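Local coordinates for putative methyltransferase from antibiotic biosynthesis pathway (Anabaena variabilis ATCC 29413, PDB 3EGE), which is a putative methyltransferase that probably uses S-adenosylmethionine as methyl donor, at residues I126-Q137 with I248-T257. Sequence-based numbering, arbitrary orientation.
Sequences IVLLTFDIRLAQ and IDIGYRFIYT
Leu129 lays its CD1 methyl over the centre of the Phe254 ring, 3.7 Å from the centroid and 8° off the ring normal, while Val127 CG1 approaches the same ring obliquely at CD1. On the opposite sheet face, Thr130 CG2 packs on Ile255 CG1 at 3.7 Å; OG1 anti to the backbone N (chi1 -174°) turns the hydroxyl to a hydrogen bond with Gln161 OE1. Antiparallel backbone bonds join the strands at Leu128–Ile255 and Thr130–Arg253, and beyond them Thr257 OG1 accepts a nearly straight bond from Ile126 N (2.9 Å). The pairing sets strand 252-258 beside strand 126-131, which on its other edge runs parallel to strand 97-101, so pairing in the mixed sheet of the Rossmann-like methyltransferase fold switches from parallel to antiparallel at strand 126-131. Asp132 N continues the series of bonds to Gly251 O. Gln137 and Asp249 are joined twice, Gln137 N donating to Asp249 O and Gln137 OE1 accepting from Asp249 N (3.2 Å), the donor lying above the amide plane. Leu135 CB meets the Arg253 guanidinium obliquely, 3.6 Å from NH2. That group grips Asp249 end-on, NH1 to OD1 (3.0 Å) and NH2 to OD2; OD1 also takes Gly251 N in an Asx turn.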
ATOM      1  N   ILE A 126       3.467  12.893   8.571  1.00 66.52           N
ATOM      2  CA  ILE A 126       3.938  11.725   7.863  1.00 67.77           C
ATOM      3  C   ILE A 126       2.739  10.755   7.931  1.00 68.06           C
ATOM      4  O   ILE A 126       2.224  10.505   9.021  1.00 68.88           O
ATOM      5  CB  ILE A 126       5.228  11.145   8.504  1.00 67.88           C
ATOM      6  CG1 ILE A 126       6.385  12.175   8.416  1.00 69.01           C
ATOM      7  CG2 ILE A 126       5.628   9.862   7.805  1.00 65.74           C
ATOM      8  CD1 ILE A 126       7.688  11.736   9.107  1.00 68.14           C
ATOM      9  N   VAL A 127       2.258  10.311   6.771  1.00 67.32           N
ATOM     10  CA  VAL A 127       1.135   9.387   6.652  1.00 67.94           C
ATOM     11  C   VAL A 127       1.629   8.120   5.916  1.00 68.15           C
ATOM     12  O   VAL A 127       1.961   8.176   4.747  1.00 66.24           O
ATOM     13  CB  VAL A 127      -0.050  10.034   5.861  1.00 68.36           C
ATOM     14  CG1 VAL A 127      -1.263   9.045   5.749  1.00 65.74           C
ATOM     15  CG2 VAL A 127      -0.470  11.366   6.505  1.00 67.37           C
ATOM     16  N   LEU A 128       1.667   6.988   6.619  1.00 69.14           N
ATOM     17  CA  LEU A 128       2.101   5.705   6.045  1.00 69.22           C
ATOM     18  C   LEU A 128       0.914   4.738   5.974  1.00 68.85           C
ATOM     19  O   LEU A 128       0.294   4.514   6.981  1.00 68.56           O
ATOM     20  CB  LEU A 128       3.213   5.083   6.921  1.00 69.04           C
ATOM     21  CG  LEU A 128       4.426   5.975   7.270  1.00 70.16           C
ATOM     22  CD1 LEU A 128       5.454   5.205   8.144  1.00 67.94           C
ATOM     23  CD2 LEU A 128       5.100   6.532   6.025  1.00 68.01           C
ATOM     24  N   LEU A 129       0.576   4.226   4.785  1.00 69.22           N
ATOM     25  CA  LEU A 129      -0.408   3.139   4.651  1.00 68.78           C
ATOM     26  C   LEU A 129       0.486   1.908   4.602  1.00 68.55           C
ATOM     27  O   LEU A 129       1.273   1.733   3.665  1.00 67.76           O
ATOM     28  CB  LEU A 129      -1.308   3.202   3.414  1.00 69.06           C
ATOM     29  CG  LEU A 129      -2.343   2.047   3.304  1.00 70.07           C
ATOM     30  CD1 LEU A 129      -3.239   1.916   4.563  1.00 67.31           C
ATOM     31  CD2 LEU A 129      -3.219   2.156   2.053  1.00 68.12           C
ATOM     32  N   THR A 130       0.358   1.085   5.644  1.00 67.84           N
ATOM     33  CA  THR A 130       1.176  -0.102   5.852  1.00 66.07           C
ATOM     34  C   THR A 130       0.279  -1.240   6.345  1.00 65.32           C
ATOM     35  O   THR A 130      -0.941  -1.168   6.242  1.00 64.93           O
ATOM     36  CB  THR A 130       2.350   0.236   6.835  1.00 65.95           C
ATOM     37  OG1 THR A 130       3.249  -0.870   6.955  1.00 62.40           O
ATOM     38  CG2 THR A 130       1.826   0.669   8.217  1.00 63.32           C
ATOM     39  N   PHE A 131       0.894  -2.293   6.855  1.00 65.56           N
ATOM     40  CA  PHE A 131       0.175  -3.449   7.317  1.00 65.70           C
ATOM     41  C   PHE A 131       0.954  -4.292   8.336  1.00 66.12           C
ATOM     42  O   PHE A 131       2.186  -4.194   8.476  1.00 65.35           O
ATOM     43  CB  PHE A 131      -0.146  -4.362   6.098  1.00 65.82           C
ATOM     44  CG  PHE A 131       1.085  -4.936   5.440  1.00 63.63           C
ATOM     45  CD1 PHE A 131       1.786  -4.199   4.488  1.00 70.96           C
ATOM     46  CD2 PHE A 131       1.585  -6.174   5.815  1.00 68.16           C
ATOM     47  CE1 PHE A 131       2.957  -4.694   3.904  1.00 67.84           C
ATOM     48  CE2 PHE A 131       2.754  -6.686   5.235  1.00 64.54           C
ATOM     49  CZ  PHE A 131       3.442  -5.944   4.281  1.00 68.26           C
ATOM     50  N   ASP A 132       0.177  -5.154   8.991  1.00 66.19           N
ATOM     51  CA  ASP A 132       0.662  -6.227   9.818  1.00 63.97           C
ATOM     52  C   ASP A 132      -0.327  -7.418   9.669  1.00 63.64           C
ATOM     53  O   ASP A 132      -1.418  -7.425  10.253  1.00 63.54           O
ATOM     54  CB  ASP A 132       0.809  -5.783  11.252  1.00 65.05           C
ATOM     55  CG  ASP A 132       1.450  -6.835  12.121  1.00 64.37           C
ATOM     56  OD1 ASP A 132       1.654  -7.989  11.645  1.00 61.63           O
ATOM     57  OD2 ASP A 132       1.748  -6.494  13.274  1.00 62.62           O
ATOM     58  N   ILE A 133       0.097  -8.432   8.919  1.00 63.59           N
ATOM     59  CA  ILE A 133      -0.711  -9.644   8.678  1.00 63.27           C
ATOM     60  C   ILE A 133      -1.091 -10.387   9.998  1.00 62.86           C
ATOM     61  O   ILE A 133      -2.143 -11.028  10.070  1.00 62.31           O
ATOM     62  CB  ILE A 133       0.014 -10.614   7.668  1.00 63.00           C
ATOM     63  CG1 ILE A 133      -0.981 -11.551   6.969  1.00 66.31           C
ATOM     64  CG2 ILE A 133       1.118 -11.414   8.383  1.00 56.33           C
ATOM     65  CD1 ILE A 133      -1.959 -10.893   6.088  1.00 67.01           C
ATOM     66  N   ARG A 134      -0.240 -10.256  11.025  1.00 63.21           N
ATOM     67  CA  ARG A 134      -0.473 -10.786  12.372  1.00 64.14           C
ATOM     68  C   ARG A 134      -1.745 -10.231  13.035  1.00 64.59           C
ATOM     69  O   ARG A 134      -2.246 -10.847  13.993  1.00 63.97           O
ATOM     70  CB  ARG A 134       0.759 -10.543  13.303  1.00 64.16           C
ATOM     71  CG  ARG A 134       2.013 -11.391  12.971  1.00 68.43           C
ATOM     72  CD  ARG A 134       3.338 -10.883  13.590  1.00 63.70           C
ATOM     73  NE  ARG A 134       3.667  -9.764  12.777  1.00 76.00           N
ATOM     74  CZ  ARG A 134       4.629  -9.641  11.862  1.00 71.50           C
ATOM     75  NH1 ARG A 134       5.638 -10.483  11.703  1.00 70.95           N
ATOM     76  NH2 ARG A 134       4.621  -8.530  11.183  1.00 73.72           N
ATOM     77  N   LEU A 135      -2.217  -9.062  12.566  1.00 65.65           N
ATOM     78  CA  LEU A 135      -3.442  -8.400  13.062  1.00 65.82           C
ATOM     79  C   LEU A 135      -4.680  -8.694  12.215  1.00 66.90           C
ATOM     80  O   LEU A 135      -5.791  -8.305  12.605  1.00 66.70           O
ATOM     81  CB  LEU A 135      -3.237  -6.889  13.098  1.00 66.54           C
ATOM     82  CG  LEU A 135      -2.081  -6.362  13.952  1.00 64.95           C
ATOM     83  CD1 LEU A 135      -1.917  -4.860  13.710  1.00 56.45           C
ATOM     84  CD2 LEU A 135      -2.343  -6.705  15.396  1.00 56.36           C
ATOM     85  N   ALA A 136      -4.493  -9.374  11.075  1.00 66.19           N
ATOM     86  CA  ALA A 136      -5.586  -9.723  10.194  1.00 66.11           C
ATOM     87  C   ALA A 136      -6.465 -10.863  10.769  1.00 68.44           C
ATOM     88  O   ALA A 136      -6.031 -11.710  11.590  1.00 68.21           O
ATOM     89  CB  ALA A 136      -5.050 -10.103   8.799  1.00 63.38           C
ATOM     90  N   GLN A 137      -7.723 -10.836  10.350  1.00 69.83           N
ATOM     91  CA  GLN A 137      -8.650 -11.887  10.652  1.00 72.15           C
ATOM     92  C   GLN A 137      -8.452 -12.981   9.579  1.00 71.82           C
ATOM     93  O   GLN A 137      -7.814 -12.742   8.545  1.00 71.69           O
ATOM     94  CB  GLN A 137     -10.078 -11.345  10.750  1.00 73.03           C
ATOM     95  CG  GLN A 137     -10.768 -10.900   9.481  1.00 74.63           C
ATOM     96  CD  GLN A 137     -12.067 -10.148   9.817  1.00 75.29           C
ATOM     97  OE1 GLN A 137     -12.060  -8.928  10.023  1.00 83.00           O
ATOM     98  NE2 GLN A 137     -13.171 -10.889   9.937  1.00 81.94           N
ATOM     99  N   ILE A 248     -13.836  -5.737   5.722  1.00 74.94           N
ATOM    100  CA  ILE A 248     -13.049  -6.705   6.494  1.00 75.22           C
ATOM    101  C   ILE A 248     -11.671  -6.148   6.888  1.00 73.79           C
ATOM    102  O   ILE A 248     -11.109  -5.321   6.172  1.00 73.45           O
ATOM    103  CB  ILE A 248     -12.868  -8.027   5.669  1.00 74.98           C
ATOM    104  CG1 ILE A 248     -12.541  -9.205   6.587  1.00 77.35           C
ATOM    105  CG2 ILE A 248     -11.829  -7.863   4.554  1.00 71.72           C
ATOM    106  CD1 ILE A 248     -12.535 -10.562   5.877  1.00 76.25           C
ATOM    107  N   ASP A 249     -11.146  -6.615   8.022  1.00 72.54           N
ATOM    108  CA  ASP A 249      -9.833  -6.217   8.488  1.00 72.10           C
ATOM    109  C   ASP A 249      -8.809  -7.262   8.083  1.00 71.40           C
ATOM    110  O   ASP A 249      -8.796  -8.347   8.632  1.00 70.94           O
ATOM    111  CB  ASP A 249      -9.780  -6.015  10.014  1.00 71.50           C
ATOM    112  CG  ASP A 249      -8.444  -5.391  10.481  1.00 71.48           C
ATOM    113  OD1 ASP A 249      -7.557  -5.079   9.663  1.00 70.74           O
ATOM    114  OD2 ASP A 249      -8.275  -5.200  11.675  1.00 72.34           O
ATOM    115  N   ILE A 250      -7.925  -6.892   7.162  1.00 72.13           N
ATOM    116  CA  ILE A 250      -6.834  -7.763   6.703  1.00 72.47           C
ATOM    117  C   ILE A 250      -5.476  -7.187   7.159  1.00 69.72           C
ATOM    118  O   ILE A 250      -4.434  -7.461   6.557  1.00 68.80           O
ATOM    119  CB  ILE A 250      -6.926  -8.022   5.180  1.00 73.09           C
ATOM    120  CG1 ILE A 250      -8.383  -8.360   4.787  1.00 76.52           C
ATOM    121  CG2 ILE A 250      -6.018  -9.220   4.750  1.00 73.15           C
ATOM    122  CD1 ILE A 250      -8.591  -8.535   3.289  1.00 77.44           C
ATOM    123  N   GLY A 251      -5.498  -6.460   8.283  1.00 68.29           N
ATOM    124  CA  GLY A 251      -4.308  -5.901   8.884  1.00 69.03           C
ATOM    125  C   GLY A 251      -3.732  -4.639   8.265  1.00 69.11           C
ATOM    126  O   GLY A 251      -2.620  -4.272   8.616  1.00 67.84           O
ATOM    127  N   TYR A 252      -4.471  -3.971   7.371  1.00 69.47           N
ATOM    128  CA  TYR A 252      -4.000  -2.707   6.791  1.00 70.58           C
ATOM    129  C   TYR A 252      -4.207  -1.603   7.823  1.00 70.11           C
ATOM    130  O   TYR A 252      -5.280  -1.512   8.460  1.00 66.67           O
ATOM    131  CB  TYR A 252      -4.678  -2.377   5.468  1.00 72.51           C
ATOM    132  CG  TYR A 252      -4.309  -3.343   4.369  1.00 71.17           C
ATOM    133  CD1 TYR A 252      -5.040  -4.548   4.193  1.00 73.73           C
ATOM    134  CD2 TYR A 252      -3.232  -3.086   3.528  1.00 68.18           C
ATOM    135  CE1 TYR A 252      -4.718  -5.475   3.170  1.00 77.63           C
ATOM    136  CE2 TYR A 252      -2.878  -3.994   2.473  1.00 74.34           C
ATOM    137  CZ  TYR A 252      -3.633  -5.200   2.302  1.00 80.00           C
ATOM    138  OH  TYR A 252      -3.330  -6.132   1.311  1.00 78.68           O
ATOM    139  N   ARG A 253      -3.163  -0.780   7.969  1.00 70.40           N
ATOM    140  CA  ARG A 253      -3.098   0.261   8.987  1.00 70.11           C
ATOM    141  C   ARG A 253      -2.435   1.549   8.486  1.00 70.29           C
ATOM    142  O   ARG A 253      -1.416   1.505   7.785  1.00 68.53           O
ATOM    143  CB  ARG A 253      -2.222  -0.239  10.149  1.00 69.52           C
ATOM    144  CG  ARG A 253      -2.725  -1.439  10.923  1.00 70.94           C
ATOM    145  CD  ARG A 253      -3.866  -1.044  11.874  1.00 67.87           C
ATOM    146  NE  ARG A 253      -4.375  -2.191  12.604  1.00 65.75           N
ATOM    147  CZ  ARG A 253      -5.174  -3.150  12.122  1.00 67.01           C
ATOM    148  NH1 ARG A 253      -5.594  -3.142  10.881  1.00 71.53           N
ATOM    149  NH2 ARG A 253      -5.552  -4.146  12.902  1.00 66.31           N
ATOM    150  N   PHE A 254      -3.018   2.689   8.867  1.00 71.32           N
ATOM    151  CA  PHE A 254      -2.370   3.986   8.669  1.00 71.36           C
ATOM    152  C   PHE A 254      -1.569   4.256   9.940  1.00 72.35           C
ATOM    153  O   PHE A 254      -2.129   4.185  11.036  1.00 71.70           O
ATOM    154  CB  PHE A 254      -3.355   5.133   8.438  1.00 70.70           C
ATOM    155  CG  PHE A 254      -3.912   5.181   7.055  1.00 69.90           C
ATOM    156  CD1 PHE A 254      -3.138   5.659   6.009  1.00 68.00           C
ATOM    157  CD2 PHE A 254      -5.225   4.768   6.787  1.00 75.22           C
ATOM    158  CE1 PHE A 254      -3.657   5.731   4.694  1.00 69.48           C
ATOM    159  CE2 PHE A 254      -5.752   4.815   5.465  1.00 72.79           C
ATOM    160  CZ  PHE A 254      -4.966   5.307   4.423  1.00 68.70           C
ATOM    161  N   ILE A 255      -0.256   4.452   9.786  1.00 73.65           N
ATOM    162  CA  ILE A 255       0.628   4.932  10.852  1.00 74.02           C
ATOM    163  C   ILE A 255       0.866   6.403  10.462  1.00 71.96           C
ATOM    164  O   ILE A 255       1.187   6.692   9.297  1.00 68.16           O
ATOM    165  CB  ILE A 255       2.016   4.260  10.897  1.00 73.80           C
ATOM    166  CG1 ILE A 255       1.963   2.800  11.291  1.00 78.33           C
ATOM    167  CG2 ILE A 255       2.884   4.914  11.956  1.00 75.87           C
ATOM    168  CD1 ILE A 255       3.389   2.211  11.264  1.00 77.64           C
ATOM    169  N   TYR A 256       0.717   7.306  11.436  1.00 71.18           N
ATOM    170  CA  TYR A 256       0.881   8.728  11.198  1.00 70.67           C
ATOM    171  C   TYR A 256       1.302   9.524  12.425  1.00 70.86           C
ATOM    172  O   TYR A 256       0.942   9.188  13.558  1.00 69.13           O
ATOM    173  CB  TYR A 256      -0.409   9.334  10.615  1.00 70.87           C
ATOM    174  CG  TYR A 256      -1.613   9.168  11.511  1.00 73.40           C
ATOM    175  CD1 TYR A 256      -2.362   7.989  11.485  1.00 70.45           C
ATOM    176  CD2 TYR A 256      -2.012  10.187  12.395  1.00 72.46           C
ATOM    177  CE1 TYR A 256      -3.484   7.814  12.314  1.00 71.15           C
ATOM    178  CE2 TYR A 256      -3.140  10.017  13.235  1.00 70.26           C
ATOM    179  CZ  TYR A 256      -3.865   8.825  13.187  1.00 73.22           C
ATOM    180  OH  TYR A 256      -4.958   8.622  14.011  1.00 75.13           O
ATOM    181  N   THR A 257       2.064  10.585  12.162  1.00 71.62           N
ATOM    182  CA  THR A 257       2.492  11.515  13.190  1.00 72.29           C
ATOM    183  C   THR A 257       1.365  12.492  13.558  1.00 75.17           C
ATOM    184  O   THR A 257       0.474  12.803  12.754  1.00 72.01           O
ATOM    185  CB  THR A 257       3.716  12.322  12.775  1.00 70.65           C
ATOM    186  OG1 THR A 257       3.481  12.881  11.480  1.00 70.39           O
ATOM    187  CG2 THR A 257       4.951  11.445  12.739  1.00 65.95           C
TER